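Putative alpha-L-fucosidase (Bacteroides thetaiotaomicron, PDB 3EYP) probably hydrolyses alpha-L-fucosides as a glycoside hydrolase of family 29, its TIM-barrel catalytic domain followed by a domain of the F5/8 type C family. Local coordinates at residues Arg392-Ser397 / Ile439-Ala444; Leu381-Val386 / Gln417-Lys422. All coordinates share one frame; numbering follows the deposited sequence.

Contact 1 of 2, residues Arg392-Ser397 / Ile439-Ala444; sequences RTTKWS and IQDGKA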
loop_
_atom_site.group_PDB
_atom_site.type_symbol
_atom_site.label_atom_id
_atom_site.label_comp_id
_atom_site.label_asym_id
_atom_site.label_seq_id
_atom_site.Cartn_x
_atom_site.Cartn_y
_atom_site.Cartn_z
ATOM N N ARG A 392 2.795 -5.888 -19.334
ATOM C CA ARG A 392 2.839 -6.528 -20.671
ATOM C C ARG A 392 1.495 -6.538 -21.325
ATOM O O ARG A 392 1.317 -6.086 -22.427
ATOM C CB ARG A 392 3.361 -7.966 -20.532
ATOM C CG ARG A 392 4.732 -8.000 -19.943
ATOM C CD ARG A 392 5.213 -9.395 -19.665
ATOM N NE ARG A 392 5.700 -10.063 -20.858
ATOM C CZ ARG A 392 6.902 -9.902 -21.396
ATOM N NH1 ARG A 392 7.203 -10.570 -22.494
ATOM N NH2 ARG A 392 7.780 -9.055 -20.889
ATOM N N THR A 393 0.551 -7.127 -20.628
ATOM C CA THR A 393 -0.876 -7.150 -21.076
ATOM C C THR A 393 -1.569 -5.822 -20.817
ATOM O O THR A 393 -1.380 -5.184 -19.766
ATOM C CB THR A 393 -1.635 -8.324 -20.413
ATOM O OG1 THR A 393 -0.982 -9.562 -20.813
ATOM C CG2 THR A 393 -3.108 -8.295 -20.780
ATOM N N THR A 394 -2.355 -5.388 -21.812
ATOM C CA THR A 394 -3.030 -4.108 -21.746
ATOM C C THR A 394 -4.495 -4.131 -22.061
ATOM O O THR A 394 -5.160 -3.107 -21.961
ATOM C CB THR A 394 -2.381 -3.036 -22.658
ATOM O OG1 THR A 394 -2.401 -3.481 -24.029
ATOM C CG2 THR A 394 -0.955 -2.723 -22.223
ATOM N N LYS A 395 -5.007 -5.299 -22.416
ATOM C CA LYS A 395 -6.457 -5.459 -22.516
ATOM C C LYS A 395 -6.804 -6.905 -22.278
ATOM O O LYS A 395 -6.102 -7.798 -22.770
ATOM C CB LYS A 395 -6.922 -4.950 -23.904
ATOM C CG LYS A 395 -8.399 -4.983 -24.116
ATOM C CD LYS A 395 -8.741 -4.436 -25.502
ATOM C CE LYS A 395 -10.205 -4.722 -25.844
ATOM N NZ LYS A 395 -10.415 -4.580 -27.345
ATOM N N TRP A 396 -7.803 -7.127 -21.448
ATOM C CA TRP A 396 -8.252 -8.467 -21.101
ATOM C C TRP A 396 -9.709 -8.543 -20.689
ATOM O O TRP A 396 -10.327 -7.562 -20.174
ATOM C CB TRP A 396 -7.369 -9.108 -20.014
ATOM C CG TRP A 396 -7.299 -8.336 -18.714
ATOM C CD1 TRP A 396 -6.534 -7.253 -18.454
ATOM C CD2 TRP A 396 -8.007 -8.623 -17.517
ATOM N NE1 TRP A 396 -6.716 -6.843 -17.155
ATOM C CE2 TRP A 396 -7.639 -7.662 -16.572
ATOM C CE3 TRP A 396 -8.941 -9.593 -17.158
ATOM C CZ2 TRP A 396 -8.165 -7.642 -15.272
ATOM C CZ3 TRP A 396 -9.463 -9.563 -15.885
ATOM C CH2 TRP A 396 -9.063 -8.601 -14.960
ATOM N N SER A 397 -10.262 -9.713 -20.956
ATOM C CA SER A 397 -11.666 -10.008 -20.603
ATOM C C SER A 397 -11.809 -11.434 -20.130
ATOM O O SER A 397 -10.986 -12.282 -20.406
ATOM C CB SER A 397 -12.605 -9.804 -21.765
ATOM O OG SER A 397 -12.381 -8.584 -22.398
ATOM N N ILE A 439 -6.732 -12.687 -23.374
ATOM C CA ILE A 439 -5.652 -11.689 -23.431
ATOM C C ILE A 439 -5.763 -11.077 -24.790
ATOM O O ILE A 439 -5.485 -11.730 -25.811
ATOM C CB ILE A 439 -4.222 -12.303 -23.222
ATOM C CG1 ILE A 439 -4.132 -13.011 -21.894
ATOM C CG2 ILE A 439 -3.075 -11.210 -23.321
ATOM C CD1 ILE A 439 -4.771 -12.274 -20.787
ATOM N N GLN A 440 -6.256 -9.843 -24.816
ATOM C CA GLN A 440 -6.683 -9.180 -26.059
ATOM C C GLN A 440 -5.698 -8.245 -26.694
ATOM O O GLN A 440 -5.705 -8.045 -27.884
ATOM C CB GLN A 440 -8.007 -8.458 -25.821
ATOM C CG GLN A 440 -9.080 -9.459 -25.614
ATOM C CD GLN A 440 -10.315 -8.911 -24.972
ATOM O OE1 GLN A 440 -10.286 -8.392 -23.849
ATOM N NE2 GLN A 440 -11.436 -9.093 -25.655
ATOM N N ASP A 441 -4.822 -7.690 -25.898
ATOM C CA ASP A 441 -3.814 -6.731 -26.384
ATOM C C ASP A 441 -2.754 -6.528 -25.332
ATOM O O ASP A 441 -2.969 -6.800 -24.126
ATOM C CB ASP A 441 -4.459 -5.387 -26.718
ATOM C CG ASP A 441 -3.666 -4.581 -27.728
ATOM O OD1 ASP A 441 -2.660 -5.049 -28.301
ATOM O OD2 ASP A 441 -4.039 -3.426 -27.945
ATOM N N GLY A 442 -1.608 -6.061 -25.819
ATOM C CA GLY A 442 -0.430 -5.822 -24.986
ATOM C C GLY A 442 0.736 -5.238 -25.708
ATOM O O GLY A 442 0.705 -5.100 -26.904
ATOM N N LYS A 443 1.740 -4.875 -24.935
ATOM C CA LYS A 443 3.015 -4.392 -25.432
ATOM C C LYS A 443 3.989 -5.560 -25.643
ATOM O O LYS A 443 5.004 -5.429 -26.342
ATOM C CB LYS A 443 3.655 -3.445 -24.442
ATOM C CG LYS A 443 2.875 -2.191 -24.234
ATOM C CD LYS A 443 3.447 -1.414 -23.065
ATOM C CE LYS A 443 4.798 -0.808 -23.403
ATOM N NZ LYS A 443 5.556 -0.413 -22.205
ATOM N N ALA A 444 3.657 -6.685 -25.018
ATOM C CA ALA A 444 4.441 -7.912 -25.186
ATOM C C ALA A 444 3.642 -9.175 -24.878
ATOM O O ALA A 444 2.532 -9.137 -24.385
ATOM C CB ALA A 444 5.742 -7.880 -24.366
HETATM O O HOH W 1 -0.137 -9.375 -23.387
HETATM O O HOH W 2 -14.176 -8.527 -24.858
#
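The carbonyl oxygen of Asp441 is gripped by two backbone N-H groups, of Thr394 and Lys395, both from above the carbonyl plane. The bond from Thr394 N to Asp441 O is short, 2.8 Å, and nearly straight at 169°; that from Lys395 is longer and more bent. This is a classic beta bulge, and a second follows: Lys395 O takes Gln440 N at 2.9 Å, and the N-H of Asp441 only weakly. Opposite Thr393, Gly442 CA comes within 3.1 Å of Arg392 O, a close approach that the absence of a side chain allows; Arg392 O accepts from Lys443 N at 2.8 Å, nearly along its C=O axis. Ser397 OG donates to Gln440 OE1 at 2.6 Å and accepts from Asp415 N, and a water bridges it to Gln440 NE2. Ala444 CB sits over one face of the Arg392 guanidinium, 3.6 Å from NH1, while Arg392 NE is held by Cys445 O. Ile439 CG2 lies against both branches of Thr393, OG1 and the CG2 methyl, the chains crossing at about a right angle. The antiparallel pair joins strands 393-401 and 434-442; behind Ile439 lies Ile448 of strand 447-454, in the second sheet.

Contact 2 of 2, residues Leu381-Val386 / Gln417-Lys422; sequences LMIEEV and QAIGHK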
loop_
_atom_site.group_PDB
_atom_site.type_symbol
_atom_site.label_atom_id
_atom_site.label_comp_id
_atom_site.label_asym_id
_atom_site.label_seq_id
_atom_site.Cartn_x
_atom_site.Cartn_y
_atom_site.Cartn_z
ATOM N N LEU A 381 -13.021 -12.727 -9.203
ATOM C CA LEU A 381 -11.870 -13.272 -9.897
ATOM C C LEU A 381 -10.664 -12.354 -9.719
ATOM O O LEU A 381 -10.789 -11.168 -9.349
ATOM C CB LEU A 381 -12.111 -13.534 -11.392
ATOM C CG LEU A 381 -12.537 -12.352 -12.266
ATOM C CD1 LEU A 381 -11.306 -11.527 -12.721
ATOM C CD2 LEU A 381 -13.416 -12.790 -13.444
ATOM N N MET A 382 -9.511 -12.969 -9.945
ATOM C CA MET A 382 -8.198 -12.334 -9.712
ATOM C C MET A 382 -7.171 -12.830 -10.721
ATOM O O MET A 382 -7.162 -13.995 -11.149
ATOM C CB MET A 382 -7.699 -12.689 -8.309
ATOM C CG MET A 382 -6.323 -12.068 -7.887
ATOM S SD MET A 382 -6.080 -12.209 -6.037
ATOM C CE MET A 382 -5.619 -13.897 -5.925
ATOM N N ILE A 383 -6.300 -11.915 -11.086
ATOM C CA ILE A 383 -5.274 -12.167 -12.060
ATOM C C ILE A 383 -4.013 -11.401 -11.638
ATOM O O ILE A 383 -4.101 -10.276 -11.152
ATOM C CB ILE A 383 -5.804 -11.773 -13.489
ATOM C CG1 ILE A 383 -4.867 -12.251 -14.598
ATOM C CG2 ILE A 383 -6.050 -10.259 -13.662
ATOM C CD1 ILE A 383 -5.580 -12.233 -15.929
ATOM N N GLU A 384 -2.877 -12.072 -11.770
ATOM C CA GLU A 384 -1.544 -11.571 -11.351
ATOM C C GLU A 384 -0.493 -11.743 -12.422
ATOM O O GLU A 384 -0.253 -12.825 -12.925
ATOM C CB GLU A 384 -1.065 -12.282 -10.074
ATOM C CG GLU A 384 -2.024 -12.135 -8.910
ATOM C CD GLU A 384 -1.665 -13.009 -7.712
ATOM O OE1 GLU A 384 -0.777 -13.880 -7.802
ATOM O OE2 GLU A 384 -2.277 -12.823 -6.651
ATOM N N GLU A 385 0.139 -10.631 -12.747
ATOM C CA GLU A 385 1.195 -10.547 -13.746
ATOM C C GLU A 385 2.563 -10.744 -13.115
ATOM O O GLU A 385 2.773 -10.546 -11.892
ATOM C CB GLU A 385 1.113 -9.163 -14.454
ATOM C CG GLU A 385 1.604 -9.141 -15.856
ATOM C CD GLU A 385 1.166 -7.869 -16.624
ATOM O OE1 GLU A 385 0.771 -6.865 -15.958
ATOM O OE2 GLU A 385 1.234 -7.883 -17.889
ATOM N N VAL A 386 3.489 -11.206 -13.955
ATOM C CA VAL A 386 4.891 -11.338 -13.571
ATOM C C VAL A 386 5.514 -9.946 -13.645
ATOM O O VAL A 386 6.007 -9.539 -14.640
ATOM C CB VAL A 386 5.669 -12.354 -14.519
ATOM C CG1 VAL A 386 7.142 -12.494 -14.095
ATOM C CG2 VAL A 386 4.979 -13.737 -14.496
ATOM N N GLN A 417 -8.035 -3.229 -18.539
ATOM C CA GLN A 417 -6.744 -2.796 -19.077
ATOM C C GLN A 417 -5.507 -3.330 -18.346
ATOM O O GLN A 417 -4.843 -4.245 -18.845
ATOM C CB GLN A 417 -6.706 -1.301 -19.146
ATOM C CG GLN A 417 -7.661 -0.708 -20.123
ATOM C CD GLN A 417 -7.530 0.801 -20.125
ATOM O OE1 GLN A 417 -6.470 1.362 -20.421
ATOM N NE2 GLN A 417 -8.580 1.454 -19.782
ATOM N N ALA A 418 -5.227 -2.777 -17.157
ATOM C CA ALA A 418 -4.047 -3.234 -16.354
ATOM C C ALA A 418 -4.278 -4.540 -15.658
ATOM O O ALA A 418 -5.399 -4.925 -15.307
ATOM C CB ALA A 418 -3.617 -2.171 -15.294
ATOM N N ILE A 419 -3.152 -5.211 -15.461
ATOM C CA ILE A 419 -3.049 -6.279 -14.526
ATOM C C ILE A 419 -2.062 -5.962 -13.423
ATOM O O ILE A 419 -2.434 -5.803 -12.266
ATOM C CB ILE A 419 -2.678 -7.621 -15.164
ATOM C CG1 ILE A 419 -3.718 -8.038 -16.231
ATOM C CG2 ILE A 419 -2.649 -8.643 -14.064
ATOM C CD1 ILE A 419 -3.368 -9.343 -17.024
ATOM N N GLY A 420 -0.815 -5.867 -13.800
ATOM C CA GLY A 420 0.248 -5.699 -12.827
ATOM C C GLY A 420 0.283 -6.747 -11.714
ATOM O O GLY A 420 0.110 -7.965 -11.915
ATOM N N HIS A 421 0.472 -6.245 -10.504
ATOM C CA HIS A 421 0.701 -7.107 -9.339
ATOM C C HIS A 421 -0.457 -7.977 -9.034
ATOM O O HIS A 421 -0.347 -9.165 -8.713
ATOM C CB HIS A 421 1.068 -6.247 -8.069
ATOM C CG HIS A 421 1.305 -7.072 -6.853
ATOM N ND1 HIS A 421 0.471 -7.027 -5.758
ATOM C CD2 HIS A 421 2.266 -7.987 -6.562
ATOM C CE1 HIS A 421 0.920 -7.861 -4.834
ATOM N NE2 HIS A 421 2.014 -8.440 -5.289
ATOM N N LYS A 422 -1.607 -7.370 -9.115
ATOM C CA LYS A 422 -2.858 -8.043 -8.764
ATOM C C LYS A 422 -3.997 -7.168 -9.259
ATOM O O LYS A 422 -3.922 -5.946 -9.191
ATOM C CB LYS A 422 -2.984 -8.223 -7.251
ATOM C CG LYS A 422 -4.141 -9.138 -6.825
ATOM C CD LYS A 422 -4.313 -9.120 -5.250
ATOM C CE LYS A 422 -3.066 -9.493 -4.591
ATOM N NZ LYS A 422 -2.895 -10.987 -4.406
HETATM O O HOH W 3 -0.537 -4.956 -17.008
HETATM O O HOH W 4 2.062 -10.404 -9.321
#
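Three direct polar bonds join the end of strand 380-385 to the irregular segment 417-422. Glu385 uses both backbone and side chain: Glu385 N lies nearly on the C=O axis of Gly420, 2.8 Å from Gly420 O, and its carboxylate OE1 takes Gly420 N on the anti lone pair at 2.9 Å. CG of Glu385 stands anti to the backbone N (chi1 -151°), which carries the extended chain across to Gly420; OE2 accepts from the N-H groups of Arg392 and Thr393.

The third bond is a salt bridge, with Lys422 NZ 3.0 Å from Glu384 OE2 and above the carboxylate plane. The two chains run side by side, that of Lys422 bent at chi3 and chi4; Glu384 OE1 is taken by Thr450, and the ammonium also binds a glycerol, probably from the crystallisation liquor.

Water adds two bridges, one from Glu385 OE1 to Ile419 N, the other between the carbonyl oxygens of Glu385 and His421.

Apolar contact falls into two patches. Ile383 and Ile419 cross at about a right angle, CG2 against CG2 at 3.8 Å and CD1 against CD1. The Met382 thioether lies obliquely across the Lys422 chain, SD 3.6 Å from CD.

Segment 417-422 leads into strand 423-432, which pairs with one edge of strand 380-385; strand 447-454 pairs with the other. Ile383 and Ile419 also meet Trp396 of strand 393-401, in the other sheet, while His421, its N bonded to Asn289, stacks on Tyr18 of helix 12-20 and so reaches the barrel domain.

In the fold
Both contacts lie in the C-terminal part of the chain, beyond the parallel strands of the barrel. Going from the N terminus, strand 380-385 comes first and passes through a short loop to strand 393-401, so each contact begins on one of two successive strands. Contact 2 closes first, when the chain returns at 417-422; contact 1 closes later, at 439-444. Their loops therefore cross, and the centres of the two contacts are about 11 Å apart. Contact 1 closes a strand pair within one five-stranded sheet, contact 2 sets its loop against a strand of the other, and the touches between them, Glu385 to the start of strand 393-401 and Trp396 NE1 to Ala418 O, join the sheets into a beta-sandwich.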